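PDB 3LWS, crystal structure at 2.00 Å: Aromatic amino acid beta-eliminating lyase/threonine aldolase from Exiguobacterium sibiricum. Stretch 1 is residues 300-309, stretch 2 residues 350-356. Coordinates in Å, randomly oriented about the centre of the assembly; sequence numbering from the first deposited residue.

Stretch 1 300-309: DISPKLEQVQ
Stretch 2, residues 350-356: ARLRQAF

At the apolar centre V308 (chi1 t) lays CG2 3.7 Å from A355 CB and 4.0 Å from L352 CA; the CA-to-CB bond of A355 points toward stretch 1, its CB 4.2 Å from K304 CB. The segments run nearly antiparallel (153°), axes 9.5 Å apart at closest approach, burying 422 Å² without a hydrogen bond between them. In register, V308 CA lies 5.9 Å from L352 CA and K304 CA 6.0 Å from A355 CA. Stretch 1 is helical throughout, kinked where the N of P303 and K304 lacks a bond to the preceding turn. Beside the centre, L305 CD2 (m, t) lies 4.0 Å from L352 CD1 (t, p). F356 (phi -123°, chi1 m, chi2 89°), its N weakly bonded to L352 O and R353 O, brings its ring to stretch 1: I301 CG2 (m, m) approaches the edge, 4.0 Å from F356 CZ, and L305 CD2 lies 4.2 Å from F356 CE1. I301, L305, V308 and L352 are buried, as suits branched apolar side chains needing no polar partner. K304, extended (m, t, t, t), places CD over one ring face, 4.1 Å from F356 CE2 and 3.6 Å from A355 O. At the polar margin R351 (t, p, t, chi4 89°) meets Q307 (t, t, chi3 24°) at its guanidinium edge: R351 NH2 lies 3.1 Å from Q307 CD and 3.3 Å from Q307 OE1, too poorly angled for a hydrogen bond.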

ATOM      1  N   ASP A 300     -20.144  24.665  23.392  1.00 22.06           N
ATOM      2  CA  ASP A 300     -21.364  25.439  23.134  1.00 24.71           C
ATOM      3  C   ASP A 300     -22.249  24.897  22.018  1.00 24.29           C
ATOM      4  O   ASP A 300     -23.467  24.905  22.137  1.00 23.06           O
ATOM      5  CB  ASP A 300     -21.019  26.865  22.720  1.00 24.69           C
ATOM      6  CG  ASP A 300     -20.077  27.551  23.695  1.00 32.05           C
ATOM      7  OD1 ASP A 300     -20.432  27.603  24.874  1.00 28.69           O
ATOM      8  OD2 ASP A 300     -19.000  28.039  23.280  1.00 35.66           O
ATOM      9  N   ILE A 301     -21.628  24.476  20.925  1.00 22.81           N
ATOM     10  CA  ILE A 301     -22.335  24.129  19.678  1.00 23.47           C
ATOM     11  C   ILE A 301     -22.655  22.647  19.570  1.00 23.90           C
ATOM     12  O   ILE A 301     -23.737  22.282  19.111  1.00 23.69           O
ATOM     13  CB  ILE A 301     -21.504  24.562  18.435  1.00 23.14           C
ATOM     14  CG1 ILE A 301     -21.196  26.050  18.498  1.00 24.39           C
ATOM     15  CG2 ILE A 301     -22.212  24.197  17.120  1.00 19.70           C
ATOM     16  CD1 ILE A 301     -22.361  26.972  18.832  1.00 21.24           C
ATOM     17  N   SER A 302     -21.732  21.779  19.978  1.00 22.75           N
ATOM     18  CA  SER A 302     -22.014  20.337  19.901  1.00 24.56           C
ATOM     19  C   SER A 302     -23.422  19.937  20.437  1.00 24.21           C
ATOM     20  O   SER A 302     -24.152  19.209  19.755  1.00 24.01           O
ATOM     21  CB  SER A 302     -20.903  19.526  20.580  1.00 25.61           C
ATOM     22  OG  SER A 302     -21.315  18.207  20.860  1.00 29.07           O
ATOM     23  N   PRO A 303     -23.808  20.397  21.646  1.00 25.34           N
ATOM     24  CA  PRO A 303     -25.128  19.991  22.175  1.00 26.13           C
ATOM     25  C   PRO A 303     -26.292  20.361  21.273  1.00 26.89           C
ATOM     26  O   PRO A 303     -27.249  19.592  21.179  1.00 28.24           O
ATOM     27  CB  PRO A 303     -25.243  20.752  23.495  1.00 26.42           C
ATOM     28  CG  PRO A 303     -23.870  21.026  23.904  1.00 27.74           C
ATOM     29  CD  PRO A 303     -23.087  21.241  22.616  1.00 25.05           C
ATOM     30  N   LYS A 304     -26.203  21.510  20.602  1.00 26.06           N
ATOM     31  CA  LYS A 304     -27.277  21.951  19.704  1.00 27.65           C
ATOM     32  C   LYS A 304     -27.411  20.965  18.538  1.00 28.68           C
ATOM     33  O   LYS A 304     -28.506  20.465  18.243  1.00 27.03           O
ATOM     34  CB  LYS A 304     -27.018  23.354  19.165  1.00 28.85           C
ATOM     35  CG  LYS A 304     -27.051  24.435  20.211  1.00 33.69           C
ATOM     36  CD  LYS A 304     -26.876  25.824  19.609  1.00 39.12           C
ATOM     37  CE  LYS A 304     -26.864  26.899  20.706  1.00 47.36           C
ATOM     38  NZ  LYS A 304     -26.269  28.181  20.229  1.00 49.96           N
ATOM     39  N   LEU A 305     -26.271  20.681  17.912  1.00 27.92           N
ATOM     40  CA  LEU A 305     -26.190  19.761  16.792  1.00 27.16           C
ATOM     41  C   LEU A 305     -26.613  18.359  17.182  1.00 28.15           C
ATOM     42  O   LEU A 305     -27.321  17.706  16.418  1.00 26.57           O
ATOM     43  CB  LEU A 305     -24.764  19.743  16.208  1.00 25.77           C
ATOM     44  CG  LEU A 305     -24.336  21.031  15.501  1.00 23.37           C
ATOM     45  CD1 LEU A 305     -22.838  20.994  15.242  1.00 23.77           C
ATOM     46  CD2 LEU A 305     -25.133  21.278  14.177  1.00 24.50           C
ATOM     47  N   GLU A 306     -26.155  17.905  18.356  1.00 28.00           N
ATOM     48  CA  GLU A 306     -26.519  16.621  18.908  1.00 26.57           C
ATOM     49  C   GLU A 306     -28.046  16.476  18.905  1.00 27.99           C
ATOM     50  O   GLU A 306     -28.571  15.538  18.369  1.00 28.09           O
ATOM     51  CB  GLU A 306     -26.002  16.483  20.358  1.00 28.89           C
ATOM     52  CG  GLU A 306     -26.501  15.210  21.089  1.00 33.87           C
ATOM     53  CD  GLU A 306     -26.159  15.152  22.578  1.00 30.86           C
ATOM     54  OE1 GLU A 306     -26.544  16.082  23.342  1.00 36.44           O
ATOM     55  OE2 GLU A 306     -25.536  14.160  22.988  1.00 37.46           O
ATOM     56  N   GLN A 307     -28.733  17.429  19.523  1.00 29.15           N
ATOM     57  CA  GLN A 307     -30.178  17.392  19.642  1.00 30.90           C
ATOM     58  C   GLN A 307     -30.816  17.338  18.245  1.00 31.13           C
ATOM     59  O   GLN A 307     -31.540  16.394  17.928  1.00 29.60           O
ATOM     60  CB  GLN A 307     -30.665  18.598  20.441  1.00 32.28           C
ATOM     61  CG  GLN A 307     -32.156  18.548  20.747  1.00 41.22           C
ATOM     62  CD  GLN A 307     -32.657  19.694  21.629  1.00 48.51           C
ATOM     63  OE1 GLN A 307     -32.060  20.772  21.696  1.00 53.75           O
ATOM     64  NE2 GLN A 307     -33.779  19.467  22.289  1.00 54.78           N
ATOM     65  N   VAL A 308     -30.459  18.302  17.401  1.00 29.87           N
ATOM     66  CA  VAL A 308     -30.927  18.351  16.003  1.00 28.92           C
ATOM     67  C   VAL A 308     -30.791  17.010  15.318  1.00 28.03           C
ATOM     68  O   VAL A 308     -31.762  16.503  14.730  1.00 28.87           O
ATOM     69  CB  VAL A 308     -30.156  19.431  15.184  1.00 28.69           C
ATOM     70  CG1 VAL A 308     -30.382  19.268  13.691  1.00 28.87           C
ATOM     71  CG2 VAL A 308     -30.541  20.841  15.630  1.00 26.93           C
ATOM     72  N   GLN A 309     -29.608  16.410  15.436  1.00 26.66           N
ATOM     73  CA  GLN A 309     -29.290  15.177  14.743  1.00 27.33           C
ATOM     74  C   GLN A 309     -30.011  13.972  15.325  1.00 30.12           C
ATOM     75  O   GLN A 309     -30.553  13.160  14.562  1.00 29.74           O
ATOM     76  CB  GLN A 309     -27.753  14.969  14.623  1.00 27.45           C
ATOM     77  CG  GLN A 309     -27.147  16.054  13.731  1.00 25.20           C
ATOM     78  CD  GLN A 309     -25.648  16.021  13.512  1.00 25.82           C
ATOM     79  OE1 GLN A 309     -25.192  16.572  12.518  1.00 27.40           O
ATOM     80  NE2 GLN A 309     -24.884  15.393  14.409  1.00 24.77           N
ATOM     81  N   ALA A 350     -35.402  22.970   9.106  1.00 29.24           N
ATOM     82  CA  ALA A 350     -36.258  23.746  10.031  1.00 29.37           C
ATOM     83  C   ALA A 350     -35.822  23.476  11.484  1.00 29.53           C
ATOM     84  O   ALA A 350     -35.700  24.402  12.309  1.00 29.35           O
ATOM     85  CB  ALA A 350     -37.744  23.397   9.830  1.00 27.68           C
ATOM     86  N   ARG A 351     -35.554  22.203  11.777  1.00 29.88           N
ATOM     87  CA  ARG A 351     -35.072  21.834  13.101  1.00 30.08           C
ATOM     88  C   ARG A 351     -33.710  22.440  13.419  1.00 29.92           C
ATOM     89  O   ARG A 351     -33.476  22.876  14.558  1.00 29.93           O
ATOM     90  CB  ARG A 351     -35.021  20.324  13.282  1.00 30.81           C
ATOM     91  CG  ARG A 351     -34.696  19.904  14.737  1.00 35.06           C
ATOM     92  CD  ARG A 351     -35.736  20.412  15.785  1.00 41.32           C
ATOM     93  NE  ARG A 351     -35.234  20.231  17.154  1.00 48.11           N
ATOM     94  CZ  ARG A 351     -34.502  21.120  17.834  1.00 49.94           C
ATOM     95  NH1 ARG A 351     -34.177  22.306  17.314  1.00 48.13           N
ATOM     96  NH2 ARG A 351     -34.091  20.821  19.061  1.00 52.86           N
ATOM     97  N   LEU A 352     -32.830  22.475  12.423  1.00 30.98           N
ATOM     98  CA  LEU A 352     -31.542  23.131  12.553  1.00 29.92           C
ATOM     99  C   LEU A 352     -31.761  24.633  12.726  1.00 30.50           C
ATOM    100  O   LEU A 352     -31.138  25.252  13.583  1.00 28.84           O
ATOM    101  CB  LEU A 352     -30.630  22.815  11.355  1.00 29.57           C
ATOM    102  CG  LEU A 352     -29.253  23.496  11.369  1.00 29.34           C
ATOM    103  CD1 LEU A 352     -28.411  23.013  12.570  1.00 30.40           C
ATOM    104  CD2 LEU A 352     -28.539  23.280  10.044  1.00 23.79           C
ATOM    105  N   ARG A 353     -32.676  25.217  11.945  1.00 32.37           N
ATOM    106  CA  ARG A 353     -33.041  26.636  12.104  1.00 33.87           C
ATOM    107  C   ARG A 353     -33.538  26.967  13.517  1.00 35.72           C
ATOM    108  O   ARG A 353     -33.205  28.018  14.054  1.00 35.20           O
ATOM    109  CB  ARG A 353     -34.096  27.071  11.063  1.00 35.59           C
ATOM    110  CG  ARG A 353     -33.526  27.870   9.902  1.00 38.92           C
ATOM    111  CD  ARG A 353     -34.585  28.409   8.921  1.00 43.97           C
ATOM    112  NE  ARG A 353     -34.771  27.499   7.800  1.00 47.44           N
ATOM    113  CZ  ARG A 353     -35.767  26.632   7.644  1.00 46.38           C
ATOM    114  NH1 ARG A 353     -36.777  26.547   8.491  1.00 50.75           N
ATOM    115  NH2 ARG A 353     -35.762  25.852   6.588  1.00 47.23           N
ATOM    116  N   GLN A 354     -34.317  26.063  14.109  1.00 36.43           N
ATOM    117  CA  GLN A 354     -34.750  26.217  15.513  1.00 38.59           C
ATOM    118  C   GLN A 354     -33.569  26.256  16.514  1.00 36.97           C
ATOM    119  O   GLN A 354     -33.672  26.905  17.527  1.00 36.83           O
ATOM    120  CB  GLN A 354     -35.705  25.086  15.937  1.00 38.81           C
ATOM    121  CG  GLN A 354     -37.172  25.288  15.618  1.00 46.50           C
ATOM    122  CD  GLN A 354     -38.058  24.180  16.234  1.00 52.32           C
ATOM    123  OE1 GLN A 354     -37.592  23.321  17.000  1.00 55.54           O
ATOM    124  NE2 GLN A 354     -39.338  24.212  15.900  1.00 57.83           N
ATOM    125  N   ALA A 355     -32.479  25.538  16.234  1.00 37.34           N
ATOM    126  CA  ALA A 355     -31.283  25.554  17.095  1.00 37.63           C
ATOM    127  C   ALA A 355     -30.438  26.819  16.999  1.00 37.60           C
ATOM    128  O   ALA A 355     -29.759  27.158  17.960  1.00 40.13           O
ATOM    129  CB  ALA A 355     -30.411  24.343  16.821  1.00 36.87           C
ATOM    130  N   PHE A 356     -30.467  27.515  15.866  1.00 37.53           N
ATOM    131  CA  PHE A 356     -29.566  28.651  15.621  1.00 38.20           C
ATOM    132  C   PHE A 356     -30.268  29.972  15.285  1.00 40.29           C
ATOM    133  O   PHE A 356     -31.297  30.327  15.867  1.00 41.04           O
ATOM    134  CB  PHE A 356     -28.609  28.284  14.484  1.00 37.78           C
ATOM    135  CG  PHE A 356     -27.622  27.226  14.863  1.00 35.14           C
ATOM    136  CD1 PHE A 356     -27.919  25.877  14.699  1.00 30.47           C
ATOM    137  CD2 PHE A 356     -26.414  27.574  15.424  1.00 34.17           C
ATOM    138  CE1 PHE A 356     -27.004  24.886  15.067  1.00 33.79           C
ATOM    139  CE2 PHE A 356     -25.504  26.602  15.802  1.00 34.31           C
ATOM    140  CZ  PHE A 356     -25.796  25.266  15.635  1.00 31.32           C
TER